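Local structure of AAEL008620-PA odorant-binding protein (Aedes aegypti, 5V13) at residues 86-98 / 132-145. The protein binds juvenile hormone III specifically in the mosquito hemolymph, as a secreted member of the odorant-binding protein family. Numbering follows the deposited sequence.
Sequences RFVLQAESFFHAD and FYATHHSTILRMFH. With JH3 (methyl (2E,6E)-9-[(2R)-3,3-dimethyloxiran-2-yl]-3,7-dimethylnona-2,6-dienoate), chain E.
Behind the juvenile hormone pocket, Phe144 joins helix 86-94 to the end of helix 137-143: JH3 CB' lies over one face of its ring, and over the other Gln90 CG makes a CH-pi contact, 3.8 Å from the ring centroid. The Gln90 amide lies nearly parallel to that ring, planes 16° apart. Its NE2 donates to Met143 O at 2.9 Å, with an N-H...O angle of 169°. Arg24 N bonds to Gln90 OE1, so that the two bonds together hold the amide's rotation. Met143 O sits in the final turn of helix 137-143, which ends in a Schellman motif with His145, at positive phi, as the C-prime residue, its N bonded to Arg142 O. This turn presents the His145 ring edge-on to Phe94, with His145 CE1 over the ring centre and 3.6 Å from Phe94 CD2; His145 NE2 pairs with Arg24 O. Met143, its CG set between the backbone N and the carbonyl carbon, runs an extended chain along helix 86-94, its SD 3.6 Å from Ala91 CB and its CE at the edge of Phe87. Phe132 turns its edge to the face of Phe87, centroids 5.3 Å apart. Past the helix end, Phe95 receives Thr139 CG2 squarely over one face, and Ala97 CB covers a face of the Arg142 guanidinium, whose NE bridges to Asp150.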
ATOM      1  N   ARG B  86      16.356  12.514  19.512  1.00 12.55           N
ATOM      2  CA  ARG B  86      15.908  11.805  18.311  1.00 12.58           C
ATOM      3  C   ARG B  86      15.326  10.444  18.658  1.00 13.96           C
ATOM      4  O   ARG B  86      14.363  10.001  18.016  1.00 11.86           O
ATOM      5  CB  ARG B  86      17.067  11.691  17.313  1.00 11.28           C
ATOM      6  CG  ARG B  86      17.489  13.104  16.851  1.00 16.24           C
ATOM      7  CD  ARG B  86      18.568  13.122  15.784  1.00 17.10           C
ATOM      8  NE  ARG B  86      18.849  14.515  15.415  1.00 13.86           N
ATOM      9  CZ  ARG B  86      19.852  14.900  14.630  1.00 22.99           C
ATOM     10  NH1 ARG B  86      20.694  14.002  14.132  1.00 16.30           N
ATOM     11  NH2 ARG B  86      20.020  16.186  14.348  1.00 23.55           N
ATOM     12  N   PHE B  87      15.880   9.774  19.676  1.00 14.26           N
ATOM     13  CA  PHE B  87      15.232   8.568  20.193  1.00 14.25           C
ATOM     14  C   PHE B  87      13.843   8.883  20.748  1.00 16.01           C
ATOM     15  O   PHE B  87      12.908   8.106  20.554  1.00 16.62           O
ATOM     16  CB  PHE B  87      16.098   7.917  21.275  1.00 14.20           C
ATOM     17  CG  PHE B  87      17.365   7.300  20.746  1.00 14.10           C
ATOM     18  CD1 PHE B  87      18.536   8.047  20.645  1.00 13.21           C
ATOM     19  CD2 PHE B  87      17.388   5.968  20.352  1.00 12.28           C
ATOM     20  CE1 PHE B  87      19.715   7.458  20.158  1.00 15.06           C
ATOM     21  CE2 PHE B  87      18.555   5.378  19.867  1.00 16.49           C
ATOM     22  CZ  PHE B  87      19.719   6.123  19.769  1.00 15.70           C
ATOM     23  N   VAL B  88      13.695  10.022  21.433  1.00 14.31           N
ATOM     24  CA  VAL B  88      12.388  10.426  21.955  1.00 14.21           C
ATOM     25  C   VAL B  88      11.412  10.662  20.813  1.00 18.81           C
ATOM     26  O   VAL B  88      10.251  10.226  20.856  1.00 18.56           O
ATOM     27  CB  VAL B  88      12.520  11.677  22.843  1.00 15.89           C
ATOM     28  CG1 VAL B  88      11.128  12.292  23.122  1.00 21.05           C
ATOM     29  CG2 VAL B  88      13.196  11.323  24.148  1.00 18.32           C
ATOM     30  N   LEU B  89      11.864  11.369  19.774  1.00 16.39           N
ATOM     31  CA  LEU B  89      10.979  11.656  18.653  1.00 17.97           C
ATOM     32  C   LEU B  89      10.587  10.373  17.932  1.00 17.44           C
ATOM     33  O   LEU B  89       9.438  10.224  17.494  1.00 16.88           O
ATOM     34  CB  LEU B  89      11.642  12.662  17.706  1.00 21.12           C
ATOM     35  CG  LEU B  89      10.719  13.395  16.726  1.00 23.06           C
ATOM     36  CD1 LEU B  89       9.793  14.415  17.438  1.00 22.72           C
ATOM     37  CD2 LEU B  89      11.525  14.049  15.601  1.00 15.77           C
ATOM     38  N   GLN B  90      11.518   9.415  17.832  1.00 14.46           N
ATOM     39  CA  GLN B  90      11.191   8.123  17.235  1.00 14.39           C
ATOM     40  C   GLN B  90      10.142   7.383  18.054  1.00 15.30           C
ATOM     41  O   GLN B  90       9.211   6.790  17.492  1.00 16.89           O
ATOM     42  CB  GLN B  90      12.446   7.257  17.107  1.00 14.32           C
ATOM     43  CG  GLN B  90      12.258   5.984  16.267  1.00 11.38           C
ATOM     44  CD  GLN B  90      12.306   6.271  14.767  1.00 12.47           C
ATOM     45  OE1 GLN B  90      12.875   7.270  14.337  1.00 11.72           O
ATOM     46  NE2 GLN B  90      11.693   5.395  13.966  1.00 15.21           N
ATOM     47  N   ALA B  91      10.285   7.388  19.379  1.00 13.36           N
ATOM     48  CA  ALA B  91       9.321   6.689  20.221  1.00 16.06           C
ATOM     49  C   ALA B  91       7.946   7.340  20.146  1.00 19.78           C
ATOM     50  O   ALA B  91       6.925   6.645  20.104  1.00 17.51           O
ATOM     51  CB  ALA B  91       9.810   6.651  21.666  1.00 12.72           C
ATOM     52  N   GLU B  92       7.899   8.670  20.114  1.00 14.51           N
ATOM     53  CA  GLU B  92       6.609   9.351  20.026  1.00 19.65           C
ATOM     54  C   GLU B  92       5.871   9.015  18.735  1.00 20.71           C
ATOM     55  O   GLU B  92       4.636   8.945  18.721  1.00 21.19           O
ATOM     56  CB  GLU B  92       6.815  10.858  20.157  1.00 17.74           C
ATOM     57  CG  GLU B  92       7.249  11.281  21.553  1.00 21.21           C
ATOM     58  CD  GLU B  92       7.577  12.771  21.671  1.00 34.74           C
ATOM     59  OE1 GLU B  92       7.661  13.276  22.816  1.00 31.54           O
ATOM     60  OE2 GLU B  92       7.777  13.431  20.630  1.00 38.05           O
ATOM     61  N   SER B  93       6.604   8.790  17.646  1.00 20.22           N
ATOM     62  CA  SER B  93       5.967   8.500  16.370  1.00 23.47           C
ATOM     63  C   SER B  93       5.560   7.039  16.236  1.00 25.03           C
ATOM     64  O   SER B  93       4.534   6.745  15.610  1.00 24.99           O
ATOM     65  CB  SER B  93       6.897   8.889  15.214  1.00 25.50           C
ATOM     66  OG  SER B  93       6.337   8.496  13.969  1.00 27.48           O
ATOM     67  N   PHE B  94       6.341   6.106  16.794  1.00 22.52           N
ATOM     68  CA  PHE B  94       6.203   4.698  16.425  1.00 23.36           C
ATOM     69  C   PHE B  94       6.070   3.707  17.576  1.00 26.38           C
ATOM     70  O   PHE B  94       6.026   2.500  17.312  1.00 29.49           O
ATOM     71  CB  PHE B  94       7.385   4.246  15.554  1.00 19.12           C
ATOM     72  CG  PHE B  94       7.388   4.839  14.155  1.00 15.65           C
ATOM     73  CD1 PHE B  94       6.356   4.568  13.265  1.00 17.92           C
ATOM     74  CD2 PHE B  94       8.428   5.651  13.735  1.00 17.37           C
ATOM     75  CE1 PHE B  94       6.350   5.124  11.987  1.00 20.20           C
ATOM     76  CE2 PHE B  94       8.447   6.193  12.456  1.00 20.48           C
ATOM     77  CZ  PHE B  94       7.400   5.926  11.576  1.00 20.33           C
ATOM     78  N   PHE B  95       6.015   4.147  18.829  1.00 19.98           N
ATOM     79  CA  PHE B  95       5.816   3.216  19.942  1.00 20.23           C
ATOM     80  C   PHE B  95       4.480   3.517  20.613  1.00 24.71           C
ATOM     81  O   PHE B  95       4.355   4.512  21.338  1.00 19.54           O
ATOM     82  CB  PHE B  95       6.958   3.283  20.956  1.00 17.37           C
ATOM     83  CG  PHE B  95       6.819   2.275  22.061  1.00 17.26           C
ATOM     84  CD1 PHE B  95       7.104   0.937  21.829  1.00 21.10           C
ATOM     85  CD2 PHE B  95       6.381   2.655  23.312  1.00 21.29           C
ATOM     86  CE1 PHE B  95       6.963  -0.004  22.838  1.00 22.29           C
ATOM     87  CE2 PHE B  95       6.240   1.725  24.328  1.00 28.49           C
ATOM     88  CZ  PHE B  95       6.530   0.391  24.091  1.00 24.24           C
ATOM     89  N   HIS B  96       3.489   2.643  20.391  1.00 23.01           N
ATOM     90  CA  HIS B  96       2.150   2.812  20.949  1.00 24.16           C
ATOM     91  C   HIS B  96       1.714   1.645  21.823  1.00 29.96           C
ATOM     92  O   HIS B  96       0.541   1.586  22.219  1.00 30.98           O
ATOM     93  CB  HIS B  96       1.143   3.009  19.816  1.00 21.91           C
ATOM     94  CG  HIS B  96       1.686   3.816  18.681  1.00 19.16           C
ATOM     95  ND1 HIS B  96       2.081   5.130  18.830  1.00 24.94           N
ATOM     96  CD2 HIS B  96       1.936   3.489  17.390  1.00 23.45           C
ATOM     97  CE1 HIS B  96       2.538   5.581  17.673  1.00 23.98           C
ATOM     98  NE2 HIS B  96       2.461   4.605  16.785  1.00 20.24           N
ATOM     99  N   ALA B  97       2.619   0.724  22.146  1.00 27.23           N
ATOM    100  CA  ALA B  97       2.254  -0.498  22.855  1.00 29.67           C
ATOM    101  C   ALA B  97       2.207  -0.354  24.376  1.00 35.37           C
ATOM    102  O   ALA B  97       1.635  -1.228  25.040  1.00 39.09           O
ATOM    103  CB  ALA B  97       3.230  -1.622  22.486  1.00 29.92           C
ATOM    104  N   ASP B  98       2.781   0.712  24.953  1.00 34.29           N
ATOM    105  CA  ASP B  98       2.883   0.777  26.411  1.00 36.44           C
ATOM    106  C   ASP B  98       3.164   2.199  26.888  1.00 36.55           C
ATOM    107  O   ASP B  98       4.323   2.637  26.872  1.00 38.27           O
ATOM    108  CB  ASP B  98       3.985  -0.174  26.895  1.00 44.27           C
ATOM    109  CG  ASP B  98       3.964  -0.401  28.399  1.00 51.38           C
ATOM    110  OD1 ASP B  98       3.580   0.521  29.150  1.00 50.26           O
ATOM    111  OD2 ASP B  98       4.345  -1.514  28.828  1.00 51.58           O
ATOM    112  N   PHE B 132      21.335   2.465  28.077  1.00 15.59           N
ATOM    113  CA  PHE B 132      20.050   2.807  27.471  1.00 15.85           C
ATOM    114  C   PHE B 132      19.496   1.642  26.665  1.00 13.80           C
ATOM    115  O   PHE B 132      18.294   1.341  26.715  1.00 16.78           O
ATOM    116  CB  PHE B 132      20.231   4.041  26.579  1.00 13.76           C
ATOM    117  CG  PHE B 132      18.971   4.503  25.896  1.00 19.05           C
ATOM    118  CD1 PHE B 132      18.012   5.215  26.595  1.00 16.11           C
ATOM    119  CD2 PHE B 132      18.774   4.271  24.534  1.00 19.23           C
ATOM    120  CE1 PHE B 132      16.852   5.647  25.962  1.00 16.91           C
ATOM    121  CE2 PHE B 132      17.625   4.707  23.891  1.00 21.06           C
ATOM    122  CZ  PHE B 132      16.658   5.402  24.605  1.00 15.78           C
ATOM    123  N   TYR B 133      20.351   0.991  25.888  1.00 16.39           N
ATOM    124  CA  TYR B 133      19.882  -0.098  25.048  1.00 17.68           C
ATOM    125  C   TYR B 133      19.384  -1.269  25.888  1.00 19.89           C
ATOM    126  O   TYR B 133      18.389  -1.913  25.533  1.00 20.90           O
ATOM    127  CB  TYR B 133      20.996  -0.536  24.099  1.00 12.97           C
ATOM    128  CG  TYR B 133      20.536  -1.529  23.060  1.00 15.50           C
ATOM    129  CD1 TYR B 133      19.720  -1.130  22.013  1.00 13.92           C
ATOM    130  CD2 TYR B 133      20.932  -2.861  23.120  1.00 19.51           C
ATOM    131  CE1 TYR B 133      19.294  -2.027  21.062  1.00 15.55           C
ATOM    132  CE2 TYR B 133      20.510  -3.770  22.173  1.00 17.86           C
ATOM    133  CZ  TYR B 133      19.698  -3.343  21.144  1.00 17.05           C
ATOM    134  OH  TYR B 133      19.288  -4.242  20.188  1.00 19.99           O
ATOM    135  N   ALA B 134      20.060  -1.562  27.003  1.00 16.18           N
ATOM    136  CA  ALA B 134      19.633  -2.679  27.844  1.00 23.18           C
ATOM    137  C   ALA B 134      18.323  -2.358  28.544  1.00 27.29           C
ATOM    138  O   ALA B 134      17.451  -3.226  28.672  1.00 30.60           O
ATOM    139  CB  ALA B 134      20.720  -3.028  28.868  1.00 22.70           C
ATOM    140  N   THR B 135      18.157  -1.106  28.965  1.00 18.12           N
ATOM    141  CA  THR B 135      17.001  -0.705  29.750  1.00 20.52           C
ATOM    142  C   THR B 135      15.744  -0.566  28.901  1.00 21.41           C
ATOM    143  O   THR B 135      14.638  -0.772  29.417  1.00 20.03           O
ATOM    144  CB  THR B 135      17.313   0.611  30.478  1.00 20.88           C
ATOM    145  OG1 THR B 135      18.523   0.462  31.236  1.00 22.17           O
ATOM    146  CG2 THR B 135      16.180   1.013  31.426  1.00 26.12           C
ATOM    147  N   HIS B 136      15.886  -0.234  27.605  1.00 20.53           N
ATOM    148  CA  HIS B 136      14.741   0.016  26.734  1.00 22.36           C
ATOM    149  C   HIS B 136      14.774  -0.851  25.482  1.00 19.13           C
ATOM    150  O   HIS B 136      14.251  -0.461  24.438  1.00 20.80           O
ATOM    151  CB  HIS B 136      14.664   1.499  26.371  1.00 17.26           C
ATOM    152  CG  HIS B 136      14.482   2.373  27.567  1.00 23.59           C
ATOM    153  ND1 HIS B 136      13.286   2.455  28.249  1.00 24.50           N
ATOM    154  CD2 HIS B 136      15.358   3.148  28.248  1.00 22.60           C
ATOM    155  CE1 HIS B 136      13.424   3.269  29.280  1.00 23.80           C
ATOM    156  NE2 HIS B 136      14.670   3.708  29.300  1.00 25.78           N
ATOM    157  N   HIS B 137      15.371  -2.039  25.595  1.00 19.72           N
ATOM    158  CA  HIS B 137      15.608  -2.924  24.457  1.00 22.49           C
ATOM    159  C   HIS B 137      14.353  -3.130  23.607  1.00 17.31           C
ATOM    160  O   HIS B 137      14.348  -2.859  22.400  1.00 14.39           O
ATOM    161  CB  HIS B 137      16.136  -4.264  24.990  1.00 21.39           C
ATOM    162  CG  HIS B 137      16.485  -5.250  23.923  1.00 32.14           C
ATOM    163  ND1 HIS B 137      15.582  -6.169  23.436  1.00 39.37           N
ATOM    164  CD2 HIS B 137      17.643  -5.468  23.255  1.00 37.88           C
ATOM    165  CE1 HIS B 137      16.166  -6.906  22.507  1.00 41.68           C
ATOM    166  NE2 HIS B 137      17.417  -6.501  22.380  1.00 38.02           N
ATOM    167  N   SER B 138      13.279  -3.629  24.219  1.00 19.26           N
ATOM    168  CA  SER B 138      12.103  -3.996  23.429  1.00 17.29           C
ATOM    169  C   SER B 138      11.382  -2.772  22.878  1.00 17.58           C
ATOM    170  O   SER B 138      10.738  -2.858  21.822  1.00 17.22           O
ATOM    171  CB  SER B 138      11.148  -4.843  24.274  1.00 27.53           C
ATOM    172  OG  SER B 138      10.622  -4.087  25.348  1.00 31.42           O
ATOM    173  N   THR B 139      11.483  -1.627  23.567  1.00 16.78           N
ATOM    174  CA  THR B 139      10.899  -0.390  23.046  1.00 17.52           C
ATOM    175  C   THR B 139      11.672   0.109  21.827  1.00 16.54           C
ATOM    176  O   THR B 139      11.071   0.486  20.821  1.00 15.41           O
ATOM    177  CB  THR B 139      10.869   0.678  24.145  1.00 18.02           C
ATOM    178  OG1 THR B 139      10.021   0.247  25.221  1.00 20.60           O
ATOM    179  CG2 THR B 139      10.363   2.016  23.614  1.00 16.81           C
ATOM    180  N   ILE B 140      13.009   0.091  21.898  1.00 12.90           N
ATOM    181  CA  ILE B 140      13.847   0.514  20.771  1.00 12.49           C
ATOM    182  C   ILE B 140      13.594  -0.370  19.553  1.00 13.55           C
ATOM    183  O   ILE B 140      13.430   0.116  18.430  1.00 13.25           O
ATOM    184  CB  ILE B 140      15.329   0.475  21.187  1.00 13.58           C
ATOM    185  CG1 ILE B 140      15.592   1.490  22.295  1.00 13.97           C
ATOM    186  CG2 ILE B 140      16.261   0.661  19.970  1.00 12.53           C
ATOM    187  CD1 ILE B 140      16.931   1.221  23.042  1.00 12.30           C
ATOM    188  N   LEU B 141      13.606  -1.686  19.754  1.00 17.27           N
ATOM    189  CA  LEU B 141      13.314  -2.619  18.669  1.00 11.46           C
ATOM    190  C   LEU B 141      12.024  -2.238  17.957  1.00 12.95           C
ATOM    191  O   LEU B 141      11.980  -2.123  16.726  1.00 16.62           O
ATOM    192  CB  LEU B 141      13.222  -4.038  19.240  1.00 13.76           C
ATOM    193  CG  LEU B 141      12.976  -5.292  18.394  1.00 18.94           C
ATOM    194  CD1 LEU B 141      13.299  -6.519  19.254  1.00 17.04           C
ATOM    195  CD2 LEU B 141      11.536  -5.406  17.856  1.00 15.36           C
ATOM    196  N   ARG B 142      10.966  -2.009  18.723  1.00 12.78           N
ATOM    197  CA  ARG B 142       9.669  -1.779  18.101  1.00 12.96           C
ATOM    198  C   ARG B 142       9.625  -0.442  17.361  1.00 15.08           C
ATOM    199  O   ARG B 142       9.093  -0.367  16.248  1.00 17.86           O
ATOM    200  CB  ARG B 142       8.579  -1.868  19.166  1.00 13.06           C
ATOM    201  CG  ARG B 142       7.207  -1.975  18.581  1.00 21.45           C
ATOM    202  CD  ARG B 142       6.295  -2.782  19.475  1.00 27.22           C
ATOM    203  NE  ARG B 142       5.098  -3.151  18.735  1.00 28.15           N
ATOM    204  CZ  ARG B 142       4.133  -3.926  19.207  1.00 29.76           C
ATOM    205  NH1 ARG B 142       4.212  -4.425  20.437  1.00 28.23           N
ATOM    206  NH2 ARG B 142       3.089  -4.199  18.440  1.00 31.65           N
ATOM    207  N   MET B 143      10.176   0.628  17.957  1.00 11.16           N
ATOM    208  CA  MET B 143      10.024   1.956  17.360  1.00 10.81           C
ATOM    209  C   MET B 143      10.893   2.138  16.128  1.00 10.16           C
ATOM    210  O   MET B 143      10.633   3.050  15.338  1.00 12.68           O
ATOM    211  CB  MET B 143      10.345   3.059  18.387  1.00 14.61           C
ATOM    212  CG  MET B 143      11.827   3.162  18.795  1.00 14.69           C
ATOM    213  SD  MET B 143      11.946   4.097  20.346  1.00 16.66           S
ATOM    214  CE  MET B 143      13.678   4.605  20.419  1.00 13.25           C
ATOM    215  N   PHE B 144      11.931   1.314  15.962  1.00 13.04           N
ATOM    216  CA  PHE B 144      12.749   1.289  14.755  1.00 10.36           C
ATOM    217  C   PHE B 144      12.369   0.133  13.826  1.00 12.61           C
ATOM    218  O   PHE B 144      13.222  -0.393  13.101  1.00 13.58           O
ATOM    219  CB  PHE B 144      14.235   1.227  15.120  1.00 11.20           C
ATOM    220  CG  PHE B 144      14.780   2.523  15.660  1.00  9.99           C
ATOM    221  CD1 PHE B 144      14.942   3.625  14.820  1.00  9.84           C
ATOM    222  CD2 PHE B 144      15.131   2.641  16.999  1.00 14.64           C
ATOM    223  CE1 PHE B 144      15.443   4.835  15.309  1.00 11.35           C
ATOM    224  CE2 PHE B 144      15.646   3.845  17.502  1.00 12.66           C
ATOM    225  CZ  PHE B 144      15.797   4.947  16.650  1.00 12.35           C
ATOM    226  N   HIS B 145      11.102  -0.288  13.862  1.00 13.46           N
ATOM    227  CA  HIS B 145      10.496  -1.143  12.840  1.00  9.98           C
ATOM    228  C   HIS B 145      11.008  -2.576  12.879  1.00 17.22           C
ATOM    229  O   HIS B 145      10.969  -3.286  11.866  1.00 16.51           O
ATOM    230  CB  HIS B 145      10.681  -0.523  11.456  1.00 11.17           C
ATOM    231  CG  HIS B 145      10.344   0.934  11.437  1.00 12.27           C
ATOM    232  ND1 HIS B 145       9.132   1.412  11.887  1.00 16.54           N
ATOM    233  CD2 HIS B 145      11.082   2.021  11.104  1.00 14.61           C
ATOM    234  CE1 HIS B 145       9.124   2.732  11.801  1.00 14.59           C
ATOM    235  NE2 HIS B 145      10.292   3.125  11.321  1.00 14.37           N
TER
HETATM  236  C1  JH3 E 301      18.066  -6.707   9.921  1.00 19.20           C
HETATM  237  O2  JH3 E 301      16.909  -7.042  10.101  1.00 26.63           O
HETATM  238  O1  JH3 E 301      18.627  -6.898   8.608  1.00 26.28           O
HETATM  239  CM  JH3 E 301      17.781  -7.390   7.567  1.00 26.40           C
HETATM  240  C2  JH3 E 301      18.928  -6.097  10.950  1.00 17.52           C
HETATM  241  C3  JH3 E 301      18.619  -5.852  12.226  1.00 12.87           C
HETATM  242  C3' JH3 E 301      17.291  -6.181  12.849  1.00 17.41           C
HETATM  243  C4  JH3 E 301      19.689  -5.191  13.062  1.00 13.64           C
HETATM  244  C5  JH3 E 301      19.051  -4.102  13.919  1.00 16.25           C
HETATM  245  C6  JH3 E 301      20.124  -3.150  14.398  1.00 14.03           C
HETATM  246  C7  JH3 E 301      20.709  -3.253  15.600  1.00 15.23           C
HETATM  247  C7' JH3 E 301      20.351  -4.373  16.541  1.00 16.95           C
HETATM  248  C8  JH3 E 301      21.769  -2.229  15.976  1.00 19.48           C
HETATM  249  C9  JH3 E 301      21.354  -1.379  17.189  1.00 18.61           C
HETATM  250  CA  JH3 E 301      19.958  -0.780  17.036  1.00 16.96           C
HETATM  251  O3  JH3 E 301      19.621   0.156  18.084  1.00 16.80           O
HETATM  252  CB  JH3 E 301      19.916   0.730  16.809  1.00 17.52           C
HETATM  253  CB' JH3 E 301      18.729   1.166  15.943  1.00 14.96           C
HETATM  254  CC  JH3 E 301      21.205   1.539  16.800  1.00 20.65           C